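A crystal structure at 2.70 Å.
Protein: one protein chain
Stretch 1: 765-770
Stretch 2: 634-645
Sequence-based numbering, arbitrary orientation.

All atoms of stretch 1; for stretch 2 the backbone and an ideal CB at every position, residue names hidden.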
# COMPACT_ATOMS: atom_id res chain seq x y z
N PRO A 765 0.35 0.66 31.76
CA PRO A 765 -0.94 1.20 32.18
C PRO A 765 -0.86 1.70 33.60
O PRO A 765 -0.02 1.21 34.35
CB PRO A 765 -1.87 -0.01 32.08
CG PRO A 765 -0.97 -1.17 32.34
CD PRO A 765 0.34 -0.81 31.68
N THR A 766 -1.73 2.65 33.97
CA THR A 766 -1.80 3.17 35.32
C THR A 766 -1.99 2.04 36.35
O THR A 766 -1.53 2.14 37.50
CB THR A 766 -2.97 4.21 35.45
OG1 THR A 766 -2.71 5.35 34.61
CG2 THR A 766 -3.14 4.69 36.88
N GLU A 767 -2.63 0.95 35.92
CA GLU A 767 -2.94 -0.17 36.81
C GLU A 767 -1.72 -1.02 37.21
O GLU A 767 -1.83 -1.88 38.08
CB GLU A 767 -3.99 -1.08 36.15
CG GLU A 767 -5.40 -0.50 36.07
CD GLU A 767 -5.63 0.39 34.84
OE1 GLU A 767 -4.64 0.92 34.28
OE2 GLU A 767 -6.82 0.56 34.44
N THR A 768 -0.57 -0.79 36.60
CA THR A 768 0.62 -1.55 37.00
C THR A 768 1.76 -0.63 37.39
O THR A 768 2.93 -1.02 37.40
CB THR A 768 1.10 -2.54 35.90
OG1 THR A 768 1.28 -1.84 34.66
CG2 THR A 768 0.08 -3.64 35.70
N THR A 769 1.37 0.60 37.71
CA THR A 769 2.22 1.65 38.31
C THR A 769 3.20 2.33 37.35
O THR A 769 4.34 1.89 37.18
CB THR A 769 3.00 1.12 39.51
OG1 THR A 769 2.10 0.45 40.39
CG2 THR A 769 3.66 2.26 40.26
N VAL A 770 2.73 3.44 36.76
CA VAL A 770 3.49 4.32 35.87
C VAL A 770 4.01 3.62 34.62
O VAL A 770 3.35 3.62 33.58
CB VAL A 770 4.67 5.00 36.59
CG1 VAL A 770 5.21 6.11 35.71
CG2 VAL A 770 4.23 5.58 37.94
N UNK A 634 -16.07 7.14 36.14
CA UNK A 634 -14.69 7.36 36.62
C UNK A 634 -14.13 6.14 37.34
O UNK A 634 -14.84 5.51 38.12
CB UNK A 634 -14.64 8.57 37.56
N UNK A 635 -12.86 5.82 37.09
CA UNK A 635 -12.22 4.66 37.72
C UNK A 635 -11.01 5.10 38.52
O UNK A 635 -10.06 5.66 37.96
CB UNK A 635 -11.81 3.62 36.67
N UNK A 636 -11.00 4.85 39.81
CA UNK A 636 -9.87 5.28 40.59
C UNK A 636 -8.94 4.13 40.84
O UNK A 636 -9.32 3.15 41.46
CB UNK A 636 -10.32 5.90 41.91
N UNK A 637 -7.70 4.25 40.36
CA UNK A 637 -6.74 3.18 40.52
C UNK A 637 -5.96 3.41 41.80
O UNK A 637 -5.23 4.38 41.91
CB UNK A 637 -5.80 3.09 39.31
N UNK A 638 -6.13 2.51 42.77
CA UNK A 638 -5.44 2.66 44.05
C UNK A 638 -4.09 2.00 44.00
O UNK A 638 -3.98 0.79 43.83
CB UNK A 638 -6.27 2.07 45.19
N UNK A 639 -3.05 2.80 44.18
CA UNK A 639 -1.69 2.31 44.09
C UNK A 639 -1.08 2.32 45.48
O UNK A 639 -1.23 3.30 46.23
CB UNK A 639 -0.86 3.15 43.12
N UNK A 640 -0.43 1.20 45.82
CA UNK A 640 0.21 1.02 47.12
C UNK A 640 1.66 1.47 47.08
O UNK A 640 2.24 1.65 46.01
CB UNK A 640 0.13 -0.44 47.56
N UNK A 641 2.25 1.66 48.24
CA UNK A 641 3.61 2.17 48.26
C UNK A 641 4.66 1.14 47.85
O UNK A 641 5.68 1.52 47.27
CB UNK A 641 3.93 2.69 49.66
N UNK A 642 4.44 -0.16 48.15
CA UNK A 642 5.40 -1.11 47.57
C UNK A 642 5.56 -1.02 46.03
O UNK A 642 6.70 -1.03 45.57
CB UNK A 642 4.97 -2.53 47.94
N UNK A 643 4.48 -0.92 45.26
CA UNK A 643 4.58 -0.74 43.79
C UNK A 643 5.46 0.44 43.43
O UNK A 643 6.36 0.33 42.61
CB UNK A 643 3.19 -0.54 43.18
N UNK A 644 5.18 1.59 44.04
CA UNK A 644 5.86 2.84 43.73
C UNK A 644 7.36 2.70 43.90
O UNK A 644 8.12 3.05 43.01
CB UNK A 644 5.33 3.97 44.62
N UNK A 645 7.79 2.18 45.05
CA UNK A 645 9.20 2.14 45.34
C UNK A 645 9.89 1.10 44.42
O UNK A 645 11.00 1.32 43.94
CB UNK A 645 9.43 1.81 46.82

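Position 634 starts the segment beyond the reach of stretch 1, with phi/psi of -83/139, an extended loop conformation that many residues accept. Contact sets no rule here, and Pro 634 is one of the residues its phi allows.

At 635 the strand begins and CA-to-CB points toward stretch 1, yet the ideal CB has nothing of it within 5.5 Å. A short side chain would stop in the gap; a long one could cross it, and the carboxylate of Glu 767 makes a basic end attractive, although a long polar residue would also suit. The deposited residue is Lys 635, with chi1 to chi4 of m, t, m, t. Its NZ ends 4.2 Å from Glu 767 OE2, beyond salt-bridge range, so the pairing is one of opposite charges near each other, not a salt bridge.

Position 636 is extended and out of reach, leaving stretch 1 no say in the choice; it is Gly 636.

Position 637 is different. Its CB points toward stretch 1 and, in ideal form, already lies 3.9 Å from Thr 766 CG2 and 4.9 Å from Glu 767 CG. What it meets is largely aliphatic, and the room is short, so a compact apolar side chain fits best: valine, isoleucine or perhaps alanine, the last with less contact. Val 637 is found, and its t rotamer spreads both methyls along the 3-10 segment: CG1 packs 3.9 Å from Glu 767 CA and 3.8 Å from Thr 766 O, while CG2 lies 4.1 Å from Glu 767 CG.

Position 638 has an extended backbone and is out of reach of stretch 1, which leaves its identity free; Arg 638 sits here, with its NH1 hydrogen-bonded elsewhere in the structure.

At 639 CA-to-CB points toward stretch 1 again, two residues after 637 as strand alternation requires. The ideal CB is 4.8 Å from Thr 769 OG1, leaving space for a longer apolar group such as isoleucine, leucine or methionine. Ile 639, with both chi angles m, uses it: CD1 comes 3.7 Å from Thr 766 O and 3.8 Å from Thr 769 OG1, bridging two residues of the turn.

At 640 CA-to-CB would run sideways, and there is room for a CB, so stretch 1 does not rule out a side chain here. It is the N-cap position, where serine, threonine, aspartate, asparagine or glycine would be usual; Gly 640 is deposited.

Positions 641 and 642 open the helix out of reach. Proline is well tolerated in a first turn, and the residues are His 641 and Pro 642.

At 643 CB points toward stretch 1, tightly: the ideal CB is 3.2 Å from Thr 769 OG1. Little bulk is welcome, so alanine, serine or glycine suit. Ser 643 obeys, its CB 3.1 Å from Thr 769 OG1, with no hydrogen bond between the two residues.

At 644 CB points sideways, 5.0 Å from Thr 769 CG2, which favours an aliphatic residue; Ile 644 also brings its backbone N within 4.1 Å of that methyl.

Position 645 is out of reach and is Ile 645.

Stretch 2 634-645: PKGVRIGHPSII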
# COMPACT_ATOMS: atom_id res chain seq x y z
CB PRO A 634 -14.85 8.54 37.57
CG PRO A 634 -16.22 8.32 38.17
CD PRO A 634 -17.07 7.68 37.09
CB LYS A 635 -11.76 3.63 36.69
CG LYS A 635 -12.83 3.04 35.81
CD LYS A 635 -12.23 1.91 34.95
CE LYS A 635 -11.13 2.40 33.98
NZ LYS A 635 -10.68 1.33 33.03
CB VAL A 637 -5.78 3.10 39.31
CG1 VAL A 637 -4.72 2.00 39.52
CG2 VAL A 637 -6.55 2.87 38.02
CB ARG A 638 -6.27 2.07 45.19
CG ARG A 638 -7.49 2.88 45.56
CD ARG A 638 -8.42 2.04 46.41
NE ARG A 638 -8.02 1.95 47.80
CZ ARG A 638 -8.31 0.93 48.60
NH1 ARG A 638 -8.96 -0.13 48.13
NH2 ARG A 638 -7.92 0.96 49.86
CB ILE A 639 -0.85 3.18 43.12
CG1 ILE A 639 -1.45 3.09 41.72
CG2 ILE A 639 0.60 2.72 43.08
CD1 ILE A 639 -1.39 1.68 41.14
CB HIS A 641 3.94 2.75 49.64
CG HIS A 641 3.58 4.20 49.77
ND1 HIS A 641 2.65 4.65 50.68
CD2 HIS A 641 4.03 5.29 49.11
CE1 HIS A 641 2.54 5.96 50.57
NE2 HIS A 641 3.36 6.37 49.62
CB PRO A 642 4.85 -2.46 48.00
CG PRO A 642 4.20 -2.17 49.33
CD PRO A 642 3.64 -0.77 49.23
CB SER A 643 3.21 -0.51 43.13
OG SER A 643 2.17 -1.24 43.76
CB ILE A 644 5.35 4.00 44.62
CG1 ILE A 644 3.90 4.30 44.30
CG2 ILE A 644 6.19 5.28 44.42
CD1 ILE A 644 3.38 5.47 45.04
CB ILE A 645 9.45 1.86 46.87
CG1 ILE A 645 10.95 1.88 47.19
CG2 ILE A 645 8.77 0.57 47.36
CD1 ILE A 645 11.54 3.28 47.07
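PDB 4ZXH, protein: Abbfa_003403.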